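Local coordinates for protein myosin regulatory light chain, striated adductor muscle (Argopecten irradians, PDB 1WDC) that serves as the calcium-binding regulatory light chain of molluscan muscle myosin, conferring calcium dependence on the magnesium-ATPase, at residues B[80-92]-B[140-152]. Sequence-based numbering, arbitrary orientation.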
loop_
_atom_site.group_PDB
_atom_site.type_symbol
_atom_site.label_atom_id
_atom_site.label_comp_id
_atom_site.label_asym_id
_atom_site.label_seq_id
_atom_site.Cartn_x
_atom_site.Cartn_y
_atom_site.Cartn_z
ATOM N N LEU B 80 -0.894 -17.005 19.563
ATOM C CA LEU B 80 -1.023 -17.440 18.195
ATOM C C LEU B 80 -2.317 -16.916 17.596
ATOM O O LEU B 80 -2.690 -17.274 16.478
ATOM C CB LEU B 80 -1.008 -18.959 18.137
ATOM C CG LEU B 80 0.046 -19.615 17.270
ATOM C CD1 LEU B 80 1.419 -19.022 17.487
ATOM C CD2 LEU B 80 0.007 -21.059 17.621
ATOM N N SER B 81 -2.993 -16.032 18.309
ATOM C CA SER B 81 -4.203 -15.470 17.756
ATOM C C SER B 81 -4.038 -13.988 17.422
ATOM O O SER B 81 -2.949 -13.420 17.614
ATOM C CB SER B 81 -5.355 -15.733 18.721
ATOM O OG SER B 81 -5.656 -17.125 18.707
ATOM N N GLY B 82 -5.049 -13.409 16.767
ATOM C CA GLY B 82 -5.002 -11.982 16.456
ATOM C C GLY B 82 -4.105 -11.696 15.265
ATOM O O GLY B 82 -3.508 -10.611 15.121
ATOM N N THR B 83 -4.048 -12.698 14.393
ATOM C CA THR B 83 -3.250 -12.661 13.196
ATOM C C THR B 83 -4.188 -13.118 12.063
ATOM O O THR B 83 -5.266 -13.662 12.317
ATOM C CB THR B 83 -2.036 -13.591 13.379
ATOM O OG1 THR B 83 -1.189 -13.536 12.225
ATOM C CG2 THR B 83 -2.497 -15.018 13.611
ATOM N N ASP B 84 -3.881 -12.689 10.841
ATOM C CA ASP B 84 -4.757 -12.885 9.692
ATOM C C ASP B 84 -4.620 -14.275 9.111
ATOM O O ASP B 84 -3.578 -14.891 9.256
ATOM C CB ASP B 84 -4.443 -11.829 8.643
ATOM C CG ASP B 84 -5.018 -10.473 9.012
ATOM O OD1 ASP B 84 -6.255 -10.312 8.855
ATOM O OD2 ASP B 84 -4.272 -9.597 9.520
ATOM N N SER B 85 -5.682 -14.797 8.505
ATOM C CA SER B 85 -5.586 -16.069 7.814
ATOM C C SER B 85 -4.603 -16.032 6.646
ATOM O O SER B 85 -4.220 -14.965 6.195
ATOM C CB SER B 85 -6.940 -16.468 7.291
ATOM O OG SER B 85 -7.411 -15.464 6.423
ATOM N N GLU B 86 -4.275 -17.205 6.104
ATOM C CA GLU B 86 -3.277 -17.311 5.051
ATOM C C GLU B 86 -3.812 -16.730 3.762
ATOM O O GLU B 86 -3.086 -16.077 2.997
ATOM C CB GLU B 86 -2.898 -18.761 4.817
ATOM C CG GLU B 86 -1.518 -18.919 4.202
ATOM C CD GLU B 86 -1.148 -20.366 3.890
ATOM O OE1 GLU B 86 -1.731 -21.278 4.513
ATOM O OE2 GLU B 86 -0.214 -20.592 3.086
ATOM N N GLU B 87 -5.109 -16.906 3.569
ATOM C CA GLU B 87 -5.772 -16.366 2.398
ATOM C C GLU B 87 -5.774 -14.837 2.402
ATOM O O GLU B 87 -5.443 -14.214 1.394
ATOM C CB GLU B 87 -7.200 -16.892 2.328
ATOM C CG GLU B 87 -7.978 -16.381 1.126
ATOM C CD GLU B 87 -9.441 -16.767 1.188
ATOM O OE1 GLU B 87 -10.135 -16.357 2.157
ATOM O OE2 GLU B 87 -9.882 -17.507 0.278
ATOM N N THR B 88 -6.054 -14.252 3.566
ATOM C CA THR B 88 -6.012 -12.804 3.733
ATOM C C THR B 88 -4.630 -12.225 3.426
ATOM O O THR B 88 -4.522 -11.194 2.774
ATOM C CB THR B 88 -6.400 -12.383 5.164
ATOM O OG1 THR B 88 -7.753 -12.753 5.415
ATOM C CG2 THR B 88 -6.279 -10.871 5.336
ATOM N N ILE B 89 -3.595 -12.880 3.937
ATOM C CA ILE B 89 -2.212 -12.448 3.736
ATOM C C ILE B 89 -1.749 -12.652 2.290
ATOM O O ILE B 89 -1.164 -11.760 1.698
ATOM C CB ILE B 89 -1.221 -13.188 4.697
ATOM C CG1 ILE B 89 -1.663 -13.039 6.169
ATOM C CG2 ILE B 89 0.212 -12.616 4.518
ATOM C CD1 ILE B 89 -0.912 -13.953 7.156
ATOM N N ARG B 90 -2.074 -13.791 1.705
ATOM C CA ARG B 90 -1.781 -13.996 0.289
ATOM C C ARG B 90 -2.481 -13.003 -0.671
ATOM O O ARG B 90 -1.844 -12.466 -1.586
ATOM C CB ARG B 90 -2.110 -15.422 -0.101
ATOM C CG ARG B 90 -1.323 -15.874 -1.298
ATOM C CD ARG B 90 -1.799 -17.222 -1.766
ATOM N NE ARG B 90 -2.196 -18.091 -0.664
ATOM C CZ ARG B 90 -3.442 -18.510 -0.484
ATOM N NH1 ARG B 90 -4.435 -17.968 -1.185
ATOM N NH2 ARG B 90 -3.705 -19.412 0.441
ATOM N N ASN B 91 -3.737 -12.663 -0.379
ATOM C CA ASN B 91 -4.452 -11.667 -1.158
ATOM C C ASN B 91 -3.943 -10.278 -1.009
ATOM O O ASN B 91 -4.149 -9.474 -1.908
ATOM C CB ASN B 91 -5.934 -11.666 -0.829
ATOM C CG ASN B 91 -6.643 -12.871 -1.371
ATOM O OD1 ASN B 91 -7.747 -13.204 -0.943
ATOM N ND2 ASN B 91 -6.005 -13.563 -2.294
ATOM N N ALA B 92 -3.386 -9.937 0.154
ATOM C CA ALA B 92 -2.822 -8.605 0.359
ATOM C C ALA B 92 -1.620 -8.407 -0.542
ATOM O O ALA B 92 -1.450 -7.343 -1.104
ATOM C CB ALA B 92 -2.419 -8.391 1.827
ATOM N N ASP B 140 8.929 -15.094 -3.633
ATOM C CA ASP B 140 7.769 -15.989 -3.674
ATOM C C ASP B 140 6.805 -15.749 -2.466
ATOM O O ASP B 140 6.836 -16.457 -1.460
ATOM C CB ASP B 140 8.275 -17.453 -3.734
ATOM C CG ASP B 140 7.158 -18.477 -3.976
ATOM O OD1 ASP B 140 5.972 -18.142 -3.839
ATOM O OD2 ASP B 140 7.460 -19.644 -4.286
ATOM N N TYR B 141 5.844 -14.850 -2.646
ATOM C CA TYR B 141 4.950 -14.492 -1.568
ATOM C C TYR B 141 3.952 -15.579 -1.208
ATOM O O TYR B 141 3.312 -15.520 -0.157
ATOM C CB TYR B 141 4.238 -13.182 -1.864
ATOM C CG TYR B 141 3.230 -13.205 -3.001
ATOM C CD1 TYR B 141 1.948 -13.756 -2.819
ATOM C CD2 TYR B 141 3.523 -12.608 -4.246
ATOM C CE1 TYR B 141 1.014 -13.758 -3.854
ATOM C CE2 TYR B 141 2.560 -12.558 -5.264
ATOM C CZ TYR B 141 1.326 -13.154 -5.056
ATOM O OH TYR B 141 0.362 -13.131 -6.016
ATOM N N VAL B 142 3.743 -16.533 -2.101
ATOM C CA VAL B 142 2.813 -17.587 -1.771
ATOM C C VAL B 142 3.518 -18.470 -0.746
ATOM O O VAL B 142 2.957 -18.765 0.308
ATOM C CB VAL B 142 2.393 -18.410 -2.998
ATOM C CG1 VAL B 142 1.466 -19.485 -2.577
ATOM C CG2 VAL B 142 1.680 -17.547 -4.001
ATOM N N LYS B 143 4.813 -18.694 -0.955
ATOM C CA LYS B 143 5.559 -19.591 -0.097
ATOM C C LYS B 143 5.904 -18.921 1.169
ATOM O O LYS B 143 6.041 -19.577 2.178
ATOM C CB LYS B 143 6.854 -20.057 -0.746
ATOM C CG LYS B 143 6.826 -21.528 -1.135
ATOM C CD LYS B 143 5.726 -22.319 -0.344
ATOM C CE LYS B 143 4.394 -22.447 -1.135
ATOM N NZ LYS B 143 3.173 -22.702 -0.272
ATOM N N PHE B 144 6.294 -17.664 1.055
ATOM C CA PHE B 144 6.546 -16.849 2.222
ATOM C C PHE B 144 5.317 -16.787 3.163
ATOM O O PHE B 144 5.459 -16.800 4.385
ATOM C CB PHE B 144 6.938 -15.447 1.783
ATOM C CG PHE B 144 7.186 -14.514 2.928
ATOM C CD1 PHE B 144 8.415 -14.495 3.568
ATOM C CD2 PHE B 144 6.192 -13.632 3.356
ATOM C CE1 PHE B 144 8.652 -13.598 4.613
ATOM C CE2 PHE B 144 6.428 -12.747 4.391
ATOM C CZ PHE B 144 7.652 -12.726 5.018
ATOM N N THR B 145 4.121 -16.656 2.604
ATOM C CA THR B 145 2.918 -16.632 3.423
ATOM C C THR B 145 2.722 -17.941 4.197
ATOM O O THR B 145 2.482 -17.897 5.402
ATOM C CB THR B 145 1.679 -16.335 2.565
ATOM O OG1 THR B 145 1.830 -15.051 1.935
ATOM C CG2 THR B 145 0.437 -16.335 3.417
ATOM N N ALA B 146 2.837 -19.090 3.522
ATOM C CA ALA B 146 2.866 -20.389 4.187
ATOM C C ALA B 146 3.916 -20.472 5.320
ATOM O O ALA B 146 3.578 -20.784 6.451
ATOM C CB ALA B 146 3.104 -21.470 3.167
ATOM N N MET B 147 5.147 -20.055 5.034
ATOM C CA MET B 147 6.217 -19.947 6.019
ATOM C C MET B 147 5.834 -19.085 7.205
ATOM O O MET B 147 6.229 -19.364 8.330
ATOM C CB MET B 147 7.475 -19.354 5.380
ATOM C CG MET B 147 8.377 -18.597 6.354
ATOM S SD MET B 147 10.099 -18.415 5.787
ATOM C CE MET B 147 10.270 -16.674 5.886
ATOM N N ILE B 148 5.231 -17.939 6.919
ATOM C CA ILE B 148 4.796 -16.983 7.940
ATOM C C ILE B 148 3.556 -17.447 8.737
ATOM O O ILE B 148 3.361 -17.031 9.876
ATOM C CB ILE B 148 4.578 -15.612 7.279
ATOM C CG1 ILE B 148 5.733 -14.716 7.631
ATOM C CG2 ILE B 148 3.249 -14.956 7.653
ATOM C CD1 ILE B 148 5.299 -13.285 7.661
ATOM N N LYS B 149 2.839 -18.439 8.209
ATOM C CA LYS B 149 1.667 -18.984 8.869
ATOM C C LYS B 149 1.819 -20.438 9.273
ATOM O O LYS B 149 0.893 -21.011 9.830
ATOM C CB LYS B 149 0.451 -18.845 7.974
ATOM C CG LYS B 149 0.042 -17.423 7.765
ATOM C CD LYS B 149 -1.266 -17.162 8.442
ATOM C CE LYS B 149 -1.124 -17.080 9.964
ATOM N NZ LYS B 149 -2.434 -17.293 10.699
ATOM N N GLY B 150 2.937 -21.060 8.900
ATOM C CA GLY B 150 3.213 -22.433 9.302
ATOM C C GLY B 150 2.688 -23.550 8.413
ATOM O O GLY B 150 2.957 -24.720 8.667
ATOM N N SER B 151 1.881 -23.210 7.415
ATOM C CA SER B 151 1.426 -24.188 6.430
ATOM C C SER B 151 2.603 -24.551 5.538
ATOM O O SER B 151 2.428 -25.202 4.501
ATOM C CB SER B 151 0.315 -23.583 5.588
ATOM O OG SER B 151 0.570 -22.202 5.413
ATOM N N GLY B 152 3.710 -23.854 5.790
ATOM C CA GLY B 152 5.014 -24.295 5.350
ATOM C C GLY B 152 5.916 -24.395 6.562
ATOM O O GLY B 152 6.252 -25.505 6.996
HETATM O O HOH W 1 0.040 -19.237 0.821
#
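In the C-terminal EF-hand lobe, the first helix, 86-94, packs against the last, 141-149, with Glu86, Ile89 and Arg90 meeting Tyr141, Val142, Thr145 and Lys149. The axes of 86-92 and 141-149 approach to 9.5 Å and run broadly antiparallel but well splayed, at 146°. Thr145 sits between Glu86 and Ile89: its CG2 lies 3.3 Å from Glu86 CG and also touches Ile89 CB, while its OG1 turns back to its own helix, donating to Tyr141 O at 2.6 Å. Glu86, with CG anti to the backbone N (chi1 -156°) and an extended chain beyond, carries its carboxylate over Ala146. There Ser151 OG, in a poorly ordered tail, donates to Glu86 OE1 from above the carboxylate plane, and one water bridges Glu86 OE2, Arg90 NE and Val142 O. Replacing Glu86 by an alanine would probably leave this water and the Ser151 hydroxyl without their carboxylate partner and open a gap beside Thr145 CG2. As is usual in paired EF-hands, the outer helices lie side by side, and here Arg90 lays its CG against Tyr141 CE1 and its CD against both Val142 methyls. Toward the interlobe linker, Lys149 crosses Ile89 at a slant, its CD 3.5 Å from Ile89 CD1, and its NZ donates to Asp84 O (3.0 Å) from above the carbonyl plane; Asp84 OD2 hydrogen-bonds a polar side chain of another protein's chain and pairs with a basic one there.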